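Local coordinates for protein leucyl aminopeptidase (Trypanosoma brucei brucei, PDB 5NTD) that probably removes N-terminal residues, leucine among them, from peptides as a two-metal M17 aminopeptidase, here bound to manganese and the inhibitor bestatin, at residues K23-F28 with S205-Q210; R211-P216 with N504-F509; Y257-A262 with D371-I376; V358-K363 with G381-T386. All blocks are in the same frame, centred on the assembly; numbering follows the deposited sequence.

Contact 1: K23-F28 with S205-Q210; sequences KTNVCF and STQLCQ
Thr24 and Gln207 bring the two backbones within 7.0 Å, CA to CA, where the turn leading into edge strand 26-30 of the N-terminal six-stranded sheet passes the helix 196-214. Thr24 to Val26 form an ST turn: the backbone N of Val26 donates to Thr24 OG1 at 3.0 Å, and the strand starts from there, paired with strand 183-188. Within 205-210, Gln207 makes every contact with the turn. Gln207 points its CB at the turn and runs extended beyond CG (chi2 178°), delivering its amide between two neighbouring polar side chains. Thr24 OG1 gives its proton to Gln207 OE1 at 2.8 Å, approaching from above the carbonyl plane and not along a lone pair; the same hydroxyl oxygen thus accepts from Val26 and donates to Gln207. On the other half of the amide, Gln207 NE2 donates to Asn25 OD1 at 2.7 Å, with the two amide planes only 24° apart. Both amide ends have further partners, Tyr22 OH at OE1 and Ala158 O at NE2, so the rotation of the group is well defined. Asn25 is itself held through ND2 by Ser182 O, while Val26 CG2 rests 3.8 Å from Gln207 NE2.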
loop_
_atom_site.group_PDB
_atom_site.type_symbol
_atom_site.label_atom_id
_atom_site.label_comp_id
_atom_site.label_asym_id
_atom_site.label_seq_id
_atom_site.Cartn_x
_atom_site.Cartn_y
_atom_site.Cartn_z
ATOM N N LYS G 23 40.474 11.810 -19.427
ATOM C CA LYS G 23 41.303 10.897 -20.230
ATOM C C LYS G 23 41.203 9.493 -19.604
ATOM O O LYS G 23 41.148 9.334 -18.385
ATOM C CB LYS G 23 42.790 11.338 -20.417
ATOM N N THR G 24 41.179 8.484 -20.450
ATOM C CA THR G 24 41.015 7.114 -19.986
ATOM C C THR G 24 42.262 6.560 -19.304
ATOM O O THR G 24 43.342 7.008 -19.522
ATOM C CB THR G 24 40.650 6.143 -21.106
ATOM O OG1 THR G 24 40.450 4.815 -20.562
ATOM C CG2 THR G 24 41.751 6.088 -22.168
ATOM N N ASN G 25 42.050 5.581 -18.463
ATOM C CA ASN G 25 43.128 4.872 -17.770
ATOM C C ASN G 25 43.555 3.612 -18.531
ATOM O O ASN G 25 44.399 2.853 -18.063
ATOM C CB ASN G 25 42.641 4.407 -16.377
ATOM C CG ASN G 25 41.484 3.414 -16.500
ATOM O OD1 ASN G 25 40.559 3.675 -17.244
ATOM N ND2 ASN G 25 41.555 2.289 -15.826
ATOM N N VAL G 26 42.919 3.349 -19.660
ATOM C CA VAL G 26 43.164 2.102 -20.410
ATOM C C VAL G 26 44.006 2.373 -21.646
ATOM O O VAL G 26 43.764 3.319 -22.391
ATOM C CB VAL G 26 41.840 1.425 -20.844
ATOM C CG1 VAL G 26 42.081 0.033 -21.432
ATOM C CG2 VAL G 26 40.887 1.301 -19.663
ATOM N N CYS G 27 44.971 1.506 -21.870
ATOM C CA CYS G 27 45.699 1.478 -23.152
ATOM C C CYS G 27 45.721 0.051 -23.695
ATOM O O CYS G 27 45.350 -0.895 -23.030
ATOM C CB CYS G 27 47.119 2.022 -23.031
ATOM S SG CYS G 27 48.107 1.129 -21.822
ATOM N N PHE G 28 46.078 -0.063 -24.964
ATOM C CA PHE G 28 45.951 -1.318 -25.699
ATOM C C PHE G 28 47.232 -1.616 -26.459
ATOM O O PHE G 28 47.823 -0.752 -27.092
ATOM C CB PHE G 28 44.773 -1.270 -26.679
ATOM C CG PHE G 28 43.479 -0.921 -26.015
ATOM C CD1 PHE G 28 43.109 0.411 -25.839
ATOM C CD2 PHE G 28 42.661 -1.924 -25.489
ATOM C CE1 PHE G 28 41.926 0.749 -25.190
ATOM C CE2 PHE G 28 41.478 -1.593 -24.865
ATOM C CZ PHE G 28 41.106 -0.245 -24.705
ATOM N N SER G 205 35.108 7.227 -24.149
ATOM C CA SER G 205 33.681 7.566 -24.241
ATOM C C SER G 205 32.825 6.701 -23.292
ATOM O O SER G 205 31.895 7.186 -22.679
ATOM C CB SER G 205 33.175 7.455 -25.657
ATOM O OG SER G 205 33.402 8.678 -26.355
ATOM N N THR G 206 33.155 5.419 -23.183
ATOM C CA THR G 206 32.482 4.542 -22.225
ATOM C C THR G 206 32.612 5.097 -20.787
ATOM O O THR G 206 31.649 5.150 -20.035
ATOM C CB THR G 206 33.069 3.143 -22.246
ATOM O OG1 THR G 206 32.847 2.575 -23.533
ATOM C CG2 THR G 206 32.406 2.232 -21.187
ATOM N N GLN G 207 33.826 5.537 -20.457
ATOM C CA GLN G 207 34.157 6.025 -19.112
ATOM C C GLN G 207 33.646 7.426 -18.827
ATOM O O GLN G 207 33.230 7.719 -17.715
ATOM C CB GLN G 207 35.632 5.959 -18.848
ATOM C CG GLN G 207 36.109 4.519 -18.768
ATOM C CD GLN G 207 37.603 4.403 -18.539
ATOM O OE1 GLN G 207 38.364 5.340 -18.825
ATOM N NE2 GLN G 207 38.027 3.252 -18.060
ATOM N N LEU G 208 33.645 8.281 -19.832
ATOM C CA LEU G 208 33.021 9.614 -19.677
ATOM C C LEU G 208 31.514 9.440 -19.439
ATOM O O LEU G 208 30.935 10.101 -18.604
ATOM C CB LEU G 208 33.257 10.493 -20.898
ATOM C CG LEU G 208 32.581 11.850 -20.862
ATOM C CD1 LEU G 208 33.017 12.649 -19.650
ATOM C CD2 LEU G 208 32.910 12.634 -22.127
ATOM N N CYS G 209 30.911 8.567 -20.224
ATOM C CA CYS G 209 29.483 8.251 -20.111
ATOM C C CYS G 209 29.188 7.744 -18.702
ATOM O O CYS G 209 28.296 8.234 -18.011
ATOM C CB CYS G 209 29.087 7.228 -21.135
ATOM S SG CYS G 209 27.313 6.842 -21.154
ATOM N N GLN G 210 30.034 6.831 -18.256
ATOM C CA GLN G 210 29.968 6.309 -16.878
ATOM C C GLN G 210 30.055 7.419 -15.844
ATOM O O GLN G 210 29.288 7.469 -14.865
ATOM C CB GLN G 210 31.064 5.297 -16.643
ATOM C CG GLN G 210 30.888 4.488 -15.387
ATOM C CD GLN G 210 32.172 3.763 -15.000
ATOM O OE1 GLN G 210 32.247 2.545 -15.051
ATOM N NE2 GLN G 210 33.173 4.524 -14.574
#

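Contact 2: R211-P216 with N504-F509; sequences RLVDAP and NGATGF
Asp214, in the last turn of the helix 196-214, reaches Ala506 of the short strand 505-506, and their CA atoms are the nearest pair across the contact at 5.4 Å. From its CB the aspartate swings its carboxylate beside the backbone N (chi1 -86°), which carries the end of the side chain nearer to the strand. CG lies 3.8 Å from Ala506 CB. At the tip, OD1 accepts the backbone N-H of Ala506 at 2.8 Å in an almost straight bond (174°), met on the syn side but 30° out of the carboxylate plane. The same oxygen passes 3.7 Å from Gly505 CA. OD2 turns to His163 ND1, so each carboxylate oxygen has its own donor. One residue earlier on the helix, Val213 sets CG1 against Ala506 CB at 3.5 Å, an apolar neighbour to the polar grip. The strand belongs to the two-stranded hairpin with 501-502, and His457 of a second subunit also packs on Asp214. Splitting a buried carboxylate between a backbone amide and a histidine satisfies both its oxygens, and the nearby donors would be expected to steady its negative charge.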
loop_
_atom_site.group_PDB
_atom_site.type_symbol
_atom_site.label_atom_id
_atom_site.label_comp_id
_atom_site.label_asym_id
_atom_site.label_seq_id
_atom_site.Cartn_x
_atom_site.Cartn_y
_atom_site.Cartn_z
ATOM N N ARG G 211 30.962 8.345 -16.084
ATOM C CA ARG G 211 31.216 9.459 -15.144
ATOM C C ARG G 211 29.985 10.324 -15.014
ATOM O O ARG G 211 29.570 10.693 -13.913
ATOM C CB ARG G 211 32.401 10.292 -15.624
ATOM C CG ARG G 211 32.846 11.356 -14.627
ATOM C CD ARG G 211 34.113 12.094 -15.079
ATOM N NE ARG G 211 34.465 13.089 -14.086
ATOM C CZ ARG G 211 35.016 12.812 -12.902
ATOM N NH1 ARG G 211 35.365 11.572 -12.573
ATOM N NH2 ARG G 211 35.207 13.806 -12.024
ATOM N N LEU G 212 29.423 10.681 -16.151
ATOM C CA LEU G 212 28.264 11.583 -16.198
ATOM C C LEU G 212 27.047 10.935 -15.480
ATOM O O LEU G 212 26.318 11.587 -14.747
ATOM C CB LEU G 212 27.901 11.952 -17.624
ATOM C CG LEU G 212 28.962 12.763 -18.402
ATOM C CD1 LEU G 212 28.624 12.777 -19.857
ATOM C CD2 LEU G 212 29.071 14.188 -17.885
ATOM N N VAL G 213 26.876 9.648 -15.718
ATOM C CA VAL G 213 25.743 8.902 -15.169
ATOM C C VAL G 213 25.897 8.692 -13.651
ATOM O O VAL G 213 24.986 8.967 -12.880
ATOM C CB VAL G 213 25.536 7.582 -15.927
ATOM C CG1 VAL G 213 24.408 6.770 -15.299
ATOM C CG2 VAL G 213 25.182 7.891 -17.362
ATOM N N ASP G 214 27.084 8.273 -13.248
ATOM C CA ASP G 214 27.453 8.107 -11.808
ATOM C C ASP G 214 27.293 9.405 -11.020
ATOM O O ASP G 214 26.925 9.413 -9.873
ATOM C CB ASP G 214 28.912 7.671 -11.631
ATOM C CG ASP G 214 29.107 6.162 -11.704
ATOM O OD1 ASP G 214 28.145 5.401 -11.471
ATOM O OD2 ASP G 214 30.224 5.759 -12.058
ATOM N N ALA G 215 27.618 10.519 -11.657
ATOM C CA ALA G 215 27.685 11.803 -10.964
ATOM C C ALA G 215 26.329 12.106 -10.371
ATOM O O ALA G 215 25.308 11.976 -11.048
ATOM C CB ALA G 215 28.119 12.919 -11.904
ATOM N N PRO G 216 26.306 12.564 -9.119
ATOM C CA PRO G 216 25.035 12.945 -8.527
ATOM C C PRO G 216 24.533 14.249 -9.095
ATOM O O PRO G 216 25.292 15.002 -9.674
ATOM C CB PRO G 216 25.381 13.105 -7.063
ATOM C CG PRO G 216 26.791 13.580 -7.075
ATOM C CD PRO G 216 27.425 12.825 -8.210
ATOM N N ASN G 504 27.227 -1.823 -9.118
ATOM C CA ASN G 504 28.404 -0.938 -8.934
ATOM C C ASN G 504 28.244 0.474 -9.443
ATOM O O ASN G 504 29.125 1.303 -9.255
ATOM C CB ASN G 504 29.639 -1.550 -9.575
ATOM C CG ASN G 504 30.074 -2.820 -8.867
ATOM O OD1 ASN G 504 29.948 -2.950 -7.646
ATOM N ND2 ASN G 504 30.547 -3.766 -9.622
ATOM N N GLY G 505 27.131 0.739 -10.091
ATOM C CA GLY G 505 26.886 2.073 -10.638
ATOM C C GLY G 505 26.733 2.030 -12.153
ATOM O O GLY G 505 26.315 1.041 -12.707
ATOM N N ALA G 506 27.076 3.142 -12.799
ATOM C CA ALA G 506 26.885 3.303 -14.238
ATOM C C ALA G 506 27.776 2.319 -15.002
ATOM O O ALA G 506 28.836 1.940 -14.543
ATOM C CB ALA G 506 27.181 4.686 -14.676
ATOM N N THR G 507 27.266 1.874 -16.128
ATOM C CA THR G 507 27.955 0.916 -17.006
ATOM C C THR G 507 28.634 1.588 -18.212
ATOM O O THR G 507 29.420 0.973 -18.894
ATOM C CB THR G 507 26.977 -0.135 -17.574
ATOM O OG1 THR G 507 25.887 0.546 -18.200
ATOM C CG2 THR G 507 26.477 -1.014 -16.504
ATOM N N GLY G 508 28.239 2.812 -18.509
ATOM C CA GLY G 508 28.652 3.485 -19.734
ATOM C C GLY G 508 28.077 2.828 -20.985
ATOM O O GLY G 508 28.646 2.923 -22.075
ATOM N N PHE G 509 26.942 2.172 -20.841
ATOM C CA PHE G 509 26.231 1.547 -21.977
ATOM C C PHE G 509 25.688 2.610 -22.913
ATOM O O PHE G 509 25.081 3.582 -22.483
ATOM C CB PHE G 509 25.073 0.689 -21.445
ATOM C CG PHE G 509 24.273 -0.042 -22.492
ATOM C CD1 PHE G 509 23.331 0.624 -23.277
ATOM C CD2 PHE G 509 24.368 -1.413 -22.605
ATOM C CE1 PHE G 509 22.549 -0.066 -24.187
ATOM C CE2 PHE G 509 23.599 -2.105 -23.516
ATOM C CZ PHE G 509 22.691 -1.438 -24.302
#

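Contact 3: Y257-A262 with D371-I376; sequences YSVGKA and DAEGRI. With MN (manganese (II) ion), chain B; MN (manganese (II) ion), chain C; BES (2-(3-amino-2-hydroxy-4-phenyl-butyrylamino)-4-methyl-pentanoic acid), chain D; BCT (bicarbonate ion), chain E.
Val259 meets Glu373 and Ile376 through its two methyl groups, on the side of Glu373 remote from the metals. CG1 lies 3.8 Å from Glu373 CB, the two side chains crossing at about a right angle, while CG2 touches Ile376 CG2. Glu373 starts toward Val259 and then turns back: its CG sits between the backbone N and the carbonyl carbon (chi1 82°), and a second bend at chi2 carries the carboxylate to the metals. There it bridges the pair, OE2 to the manganese of chain B and OE1 to that of chain C, each at 2.0 Å. The chain B ion also takes the backbone O and OD1 of Asp371 and bestatin O3, and bestatin O2 spans both ions; bestatin N2 binds the chain C ion. This is the two-metal centre of the M17 aminopeptidases, completed by Lys289, Asp294 and Asp312. Just beyond the carboxylates, the chain from Asp371 to Arg375 wraps round a bicarbonate. Gly374 N donates to bicarbonate O1 at 2.8 Å. The backbone N of Arg375 donates to bicarbonate O2. The arginine side chain bends at chi3 to set its guanidinium edge-on to the anion: NE meets O2 at 2.6 Å almost straight (173°), and NH2 reaches O3 at 3.2 Å. Further out, Lys301 forms a salt bridge with Asp371 OD2 and also hydrogen-bonds bestatin. Behind the bridging glutamate, Tyr351 packs against both Val259 and Glu373, and Ile357 of strand 356-358 packs on Ile376.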
loop_
_atom_site.group_PDB
_atom_site.type_symbol
_atom_site.label_atom_id
_atom_site.label_comp_id
_atom_site.label_asym_id
_atom_site.label_seq_id
_atom_site.Cartn_x
_atom_site.Cartn_y
_atom_site.Cartn_z
ATOM N N TYR G 257 10.026 22.505 -21.912
ATOM C CA TYR G 257 9.845 23.682 -21.021
ATOM C C TYR G 257 8.996 23.301 -19.802
ATOM O O TYR G 257 9.382 23.549 -18.670
ATOM C CB TYR G 257 9.211 24.901 -21.753
ATOM C CG TYR G 257 8.872 25.990 -20.785
ATOM C CD1 TYR G 257 9.874 26.718 -20.157
ATOM C CD2 TYR G 257 7.558 26.262 -20.449
ATOM C CE1 TYR G 257 9.565 27.693 -19.224
ATOM C CE2 TYR G 257 7.235 27.253 -19.517
ATOM C CZ TYR G 257 8.244 27.945 -18.901
ATOM O OH TYR G 257 7.954 28.920 -17.973
ATOM N N SER G 258 7.856 22.698 -20.063
ATOM C CA SER G 258 6.894 22.370 -18.993
ATOM C C SER G 258 7.468 21.363 -17.996
ATOM O O SER G 258 7.309 21.509 -16.791
ATOM C CB SER G 258 5.600 21.817 -19.544
ATOM O OG SER G 258 4.913 22.786 -20.300
ATOM N N VAL G 259 8.172 20.366 -18.509
ATOM C CA VAL G 259 8.805 19.340 -17.663
ATOM C C VAL G 259 9.855 19.949 -16.774
ATOM O O VAL G 259 9.936 19.661 -15.563
ATOM C CB VAL G 259 9.427 18.225 -18.497
ATOM C CG1 VAL G 259 10.338 17.355 -17.649
ATOM C CG2 VAL G 259 8.338 17.391 -19.119
ATOM N N GLY G 260 10.655 20.821 -17.360
ATOM C CA GLY G 260 11.845 21.371 -16.643
ATOM C C GLY G 260 11.681 22.633 -15.812
ATOM O O GLY G 260 12.573 22.991 -15.045
ATOM N N LYS G 261 10.554 23.302 -15.955
ATOM C CA LYS G 261 10.423 24.712 -15.450
ATOM C C LYS G 261 10.338 24.861 -13.938
ATOM O O LYS G 261 10.623 25.918 -13.385
ATOM C CB LYS G 261 9.241 25.413 -16.079
ATOM C CG LYS G 261 7.926 24.784 -15.688
ATOM C CD LYS G 261 6.752 25.471 -16.347
ATOM C CE LYS G 261 5.546 24.607 -16.158
ATOM N NZ LYS G 261 4.338 25.446 -16.114
ATOM N N ALA G 262 9.985 23.783 -13.268
ATOM C CA ALA G 262 9.908 23.800 -11.792
ATOM C C ALA G 262 11.282 23.797 -11.114
ATOM O O ALA G 262 11.398 24.196 -9.956
ATOM C CB ALA G 262 9.095 22.615 -11.281
ATOM N N ASP G 371 5.240 12.010 -14.061
ATOM C CA ASP G 371 6.402 11.088 -13.970
ATOM C C ASP G 371 6.691 10.338 -15.269
ATOM O O ASP G 371 7.765 9.670 -15.409
ATOM C CB ASP G 371 6.259 10.099 -12.826
ATOM C CG ASP G 371 7.562 9.477 -12.435
ATOM O OD1 ASP G 371 8.687 9.890 -12.933
ATOM O OD2 ASP G 371 7.467 8.497 -11.684
ATOM N N ALA G 372 5.777 10.516 -16.216
ATOM C CA ALA G 372 6.011 10.169 -17.640
ATOM C C ALA G 372 6.519 11.396 -18.433
ATOM O O ALA G 372 5.909 11.848 -19.409
ATOM C CB ALA G 372 4.765 9.585 -18.280
ATOM N N GLU G 373 7.632 11.905 -17.953
ATOM C CA GLU G 373 8.237 13.165 -18.439
ATOM C C GLU G 373 9.133 12.962 -19.657
ATOM O O GLU G 373 9.287 13.837 -20.486
ATOM C CB GLU G 373 9.031 13.832 -17.322
ATOM C CG GLU G 373 10.474 13.339 -17.050
ATOM C CD GLU G 373 10.640 11.940 -16.471
ATOM O OE1 GLU G 373 11.757 11.326 -16.652
ATOM O OE2 GLU G 373 9.677 11.423 -15.780
ATOM N N GLY G 374 9.732 11.798 -19.720
ATOM C CA GLY G 374 10.775 11.512 -20.682
ATOM C C GLY G 374 10.246 11.571 -22.081
ATOM O O GLY G 374 10.840 12.176 -22.965
ATOM N N ARG G 375 9.108 10.949 -22.285
ATOM C CA ARG G 375 8.531 10.891 -23.601
ATOM C C ARG G 375 8.153 12.279 -24.097
ATOM O O ARG G 375 8.174 12.562 -25.295
ATOM C CB ARG G 375 7.335 9.934 -23.625
ATOM C CG ARG G 375 6.120 10.456 -22.902
ATOM C CD ARG G 375 5.130 9.331 -22.662
ATOM N NE ARG G 375 5.657 8.365 -21.689
ATOM C CZ ARG G 375 5.099 7.194 -21.430
ATOM N NH1 ARG G 375 3.997 6.823 -22.072
ATOM N NH2 ARG G 375 5.652 6.388 -20.577
ATOM N N ILE G 376 7.783 13.141 -23.158
ATOM C CA ILE G 376 7.396 14.536 -23.496
ATOM C C ILE G 376 8.613 15.324 -23.990
ATOM O O ILE G 376 8.615 15.994 -24.999
ATOM C CB ILE G 376 6.776 15.245 -22.281
ATOM C CG1 ILE G 376 5.397 14.621 -21.984
ATOM C CG2 ILE G 376 6.657 16.732 -22.534
ATOM C CD1 ILE G 376 4.756 15.105 -20.716
HETATM MN MN MN B . 9.620 9.797 -14.643
HETATM MN MN MN C . 12.466 9.594 -16.072
HETATM N N2 BES D . 12.948 7.673 -15.659
HETATM C C1 BES D . 11.810 6.797 -15.392
HETATM C C6 BES D . 12.006 5.354 -15.921
HETATM C C7 BES D . 12.800 4.401 -15.071
HETATM C C8 BES D . 14.186 4.369 -15.141
HETATM C C12 BES D . 12.159 3.492 -14.239
HETATM C C9 BES D . 14.919 3.477 -14.362
HETATM C C11 BES D . 12.895 2.595 -13.450
HETATM C C10 BES D . 14.276 2.590 -13.503
HETATM C C2 BES D . 10.579 7.479 -16.027
HETATM O O2 BES D . 10.660 8.937 -16.076
HETATM C C3 BES D . 9.381 7.130 -15.194
HETATM O O3 BES D . 9.174 7.923 -14.246
HETATM N N1 BES D . 8.703 6.058 -15.635
HETATM C C4 BES D . 7.522 5.513 -15.035
HETATM C C13 BES D . 6.254 6.103 -15.641
HETATM C C14 BES D . 4.985 5.874 -14.820
HETATM C C15 BES D . 5.067 6.136 -13.322
HETATM C C16 BES D . 3.884 6.764 -15.342
HETATM C C5 BES D . 7.455 4.037 -15.235
HETATM O O1 BES D . 7.066 3.354 -14.288
HETATM O O4 BES D . 7.771 3.545 -16.322
HETATM C C BCT E . 8.463 8.468 -19.351
HETATM O O1 BCT E . 9.410 9.222 -18.749
HETATM O O2 BCT E . 7.876 8.806 -20.381
HETATM O O3 BCT E . 8.113 7.383 -18.829
#

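Contact 4: V358-K363 with G381-T386; sequences VMKSGK and GVFHAT
Phe383 supplies the aromatic surface on which the turn at Lys360 and Ser361 is laid. The first kind of interaction is CH-pi: Ser361 CA stands 3.6 Å from the ring centroid and 13° off its normal, practically above the centre of one face. Lys360 O lies over that same face, nearer the rim, at 3.6 Å from Phe383 CE2. The second kind is van der Waals contact at the ring's carbons. Ser361 CB approaches CD1 at 3.6 Å, and Lys360 CG reaches CD2 at 3.5 Å, its aliphatic chain crossing the phenylalanine at about a right angle. Phe383 gets there because its CG is anti to the backbone N (chi1 -171°), which extends the ring from helix 374-387 toward the turn. That turn is a type I beta turn from Met359 to Gly362, linking strands 356-358 and 364-366 and closed by Gly362 N to Met359 O at 2.9 Å. Hydrogen bonds, the third kind, hold the turn and its side-chain ends. Ser361 OG accepts from the backbone N of Lys363 at 3.2 Å in an ST turn and also bonds His482 ND1. Lys360 leads its amine away from the ring to Arg251 O, and its backbone N is held by Asp380 OD1, a residue of the same helix as Phe383.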
loop_
_atom_site.group_PDB
_atom_site.type_symbol
_atom_site.label_atom_id
_atom_site.label_comp_id
_atom_site.label_asym_id
_atom_site.label_seq_id
_atom_site.Cartn_x
_atom_site.Cartn_y
_atom_site.Cartn_z
ATOM N N VAL G 358 1.354 22.447 -25.153
ATOM C CA VAL G 358 1.465 22.638 -26.616
ATOM C C VAL G 358 2.904 22.289 -27.021
ATOM O O VAL G 358 3.844 23.021 -26.737
ATOM C CB VAL G 358 1.104 24.055 -27.085
ATOM C CG1 VAL G 358 1.089 24.108 -28.619
ATOM C CG2 VAL G 358 -0.255 24.471 -26.545
ATOM N N MET G 359 3.040 21.131 -27.640
ATOM C CA MET G 359 4.363 20.616 -28.021
ATOM C C MET G 359 4.904 21.434 -29.200
ATOM O O MET G 359 4.155 22.102 -29.897
ATOM C CB MET G 359 4.279 19.145 -28.435
ATOM C CG MET G 359 3.745 18.198 -27.343
ATOM S SD MET G 359 4.960 17.908 -26.043
ATOM C CE MET G 359 6.059 16.780 -26.906
ATOM N N LYS G 360 6.204 21.376 -29.394
ATOM C CA LYS G 360 6.841 22.023 -30.563
ATOM C C LYS G 360 6.274 21.515 -31.873
ATOM O O LYS G 360 6.084 22.275 -32.808
ATOM C CB LYS G 360 8.335 21.826 -30.568
ATOM C CG LYS G 360 9.037 22.565 -31.701
ATOM C CD LYS G 360 8.915 24.057 -31.576
ATOM C CE LYS G 360 9.509 24.709 -32.834
ATOM N NZ LYS G 360 9.462 26.193 -32.751
ATOM N N SER G 361 5.893 20.256 -31.896
ATOM C CA SER G 361 5.188 19.669 -33.047
ATOM C C SER G 361 3.850 20.331 -33.389
ATOM O O SER G 361 3.275 20.049 -34.431
ATOM C CB SER G 361 4.946 18.188 -32.818
ATOM O OG SER G 361 3.954 17.984 -31.810
ATOM N N GLY G 362 3.317 21.117 -32.472
ATOM C CA GLY G 362 1.947 21.715 -32.597
ATOM C C GLY G 362 0.841 20.865 -31.974
ATOM O O GLY G 362 -0.302 21.293 -31.848
ATOM N N LYS G 363 1.173 19.622 -31.659
ATOM C CA LYS G 363 0.205 18.711 -31.045
ATOM C C LYS G 363 0.113 18.960 -29.575
ATOM O O LYS G 363 1.100 19.360 -28.940
ATOM C CB LYS G 363 0.585 17.286 -31.302
ATOM C CG LYS G 363 0.402 16.936 -32.760
ATOM C CD LYS G 363 0.678 15.499 -33.048
ATOM C CE LYS G 363 0.615 15.282 -34.532
ATOM N NZ LYS G 363 1.094 13.911 -34.842
ATOM N N GLY G 381 12.406 16.957 -28.611
ATOM C CA GLY G 381 13.732 16.596 -29.149
ATOM C C GLY G 381 13.683 16.053 -30.569
ATOM O O GLY G 381 14.387 16.528 -31.434
ATOM N N VAL G 382 12.822 15.091 -30.810
ATOM C CA VAL G 382 12.731 14.463 -32.151
ATOM C C VAL G 382 12.077 15.384 -33.170
ATOM O O VAL G 382 12.432 15.369 -34.341
ATOM C CB VAL G 382 12.031 13.089 -32.174
ATOM C CG1 VAL G 382 12.752 12.119 -31.263
ATOM C CG2 VAL G 382 10.562 13.188 -31.802
ATOM N N PHE G 383 11.141 16.211 -32.722
ATOM C CA PHE G 383 10.561 17.225 -33.634
ATOM C C PHE G 383 11.637 18.247 -34.026
ATOM O O PHE G 383 11.778 18.583 -35.195
ATOM C CB PHE G 383 9.384 17.981 -33.089
ATOM C CG PHE G 383 8.719 18.835 -34.134
ATOM C CD1 PHE G 383 7.810 18.276 -35.042
ATOM C CD2 PHE G 383 9.036 20.184 -34.265
ATOM C CE1 PHE G 383 7.187 19.072 -36.032
ATOM C CE2 PHE G 383 8.422 20.967 -35.239
ATOM C CZ PHE G 383 7.509 20.412 -36.127
ATOM N N HIS G 384 12.386 18.679 -33.040
ATOM C CA HIS G 384 13.485 19.584 -33.301
ATOM C C HIS G 384 14.464 18.996 -34.353
ATOM O O HIS G 384 14.847 19.652 -35.323
ATOM C CB HIS G 384 14.265 19.856 -32.032
ATOM C CG HIS G 384 15.388 20.826 -32.222
ATOM N ND1 HIS G 384 15.180 22.186 -32.339
ATOM C CD2 HIS G 384 16.730 20.635 -32.317
ATOM C CE1 HIS G 384 16.351 22.791 -32.474
ATOM N NE2 HIS G 384 17.303 21.872 -32.468
ATOM N N ALA G 385 14.857 17.754 -34.135
ATOM C CA ALA G 385 15.826 17.083 -35.018
ATOM C C ALA G 385 15.274 16.916 -36.425
ATOM O O ALA G 385 16.010 17.066 -37.393
ATOM C CB ALA G 385 16.243 15.729 -34.470
ATOM N N THR G 386 14.007 16.607 -36.523
ATOM C CA THR G 386 13.409 16.264 -37.823
ATOM C C THR G 386 12.805 17.467 -38.560
ATOM O O THR G 386 12.406 17.348 -39.713
ATOM C CB THR G 386 12.317 15.183 -37.707
ATOM O OG1 THR G 386 11.339 15.593 -36.749
ATOM C CG2 THR G 386 12.943 13.889 -37.293
#

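Overall arrangement
Four contacts sample the chain from its N-terminal sheet to the catalytic domain. Contacts 1 and 2 share helix 196-214, their centres about 12 Å apart, and touch where Gln210 packs on Ala506; the helix thus meets the N-terminal sheet at one level and the 505-506 hairpin strand at the next. Contacts 3 and 4 share helix 374-387, with centres about 14 Å apart, and meet where Met359 packs on Ile376. Their segments alternate along the chain, and both fall inside the long loop closed by contact 2, whereas contact 1 closes before it opens. Centres of contacts 2 and 3 lie about 22 Å apart, yet the Val213 side chain on helix 196-214 comes within about 12 Å of a manganese.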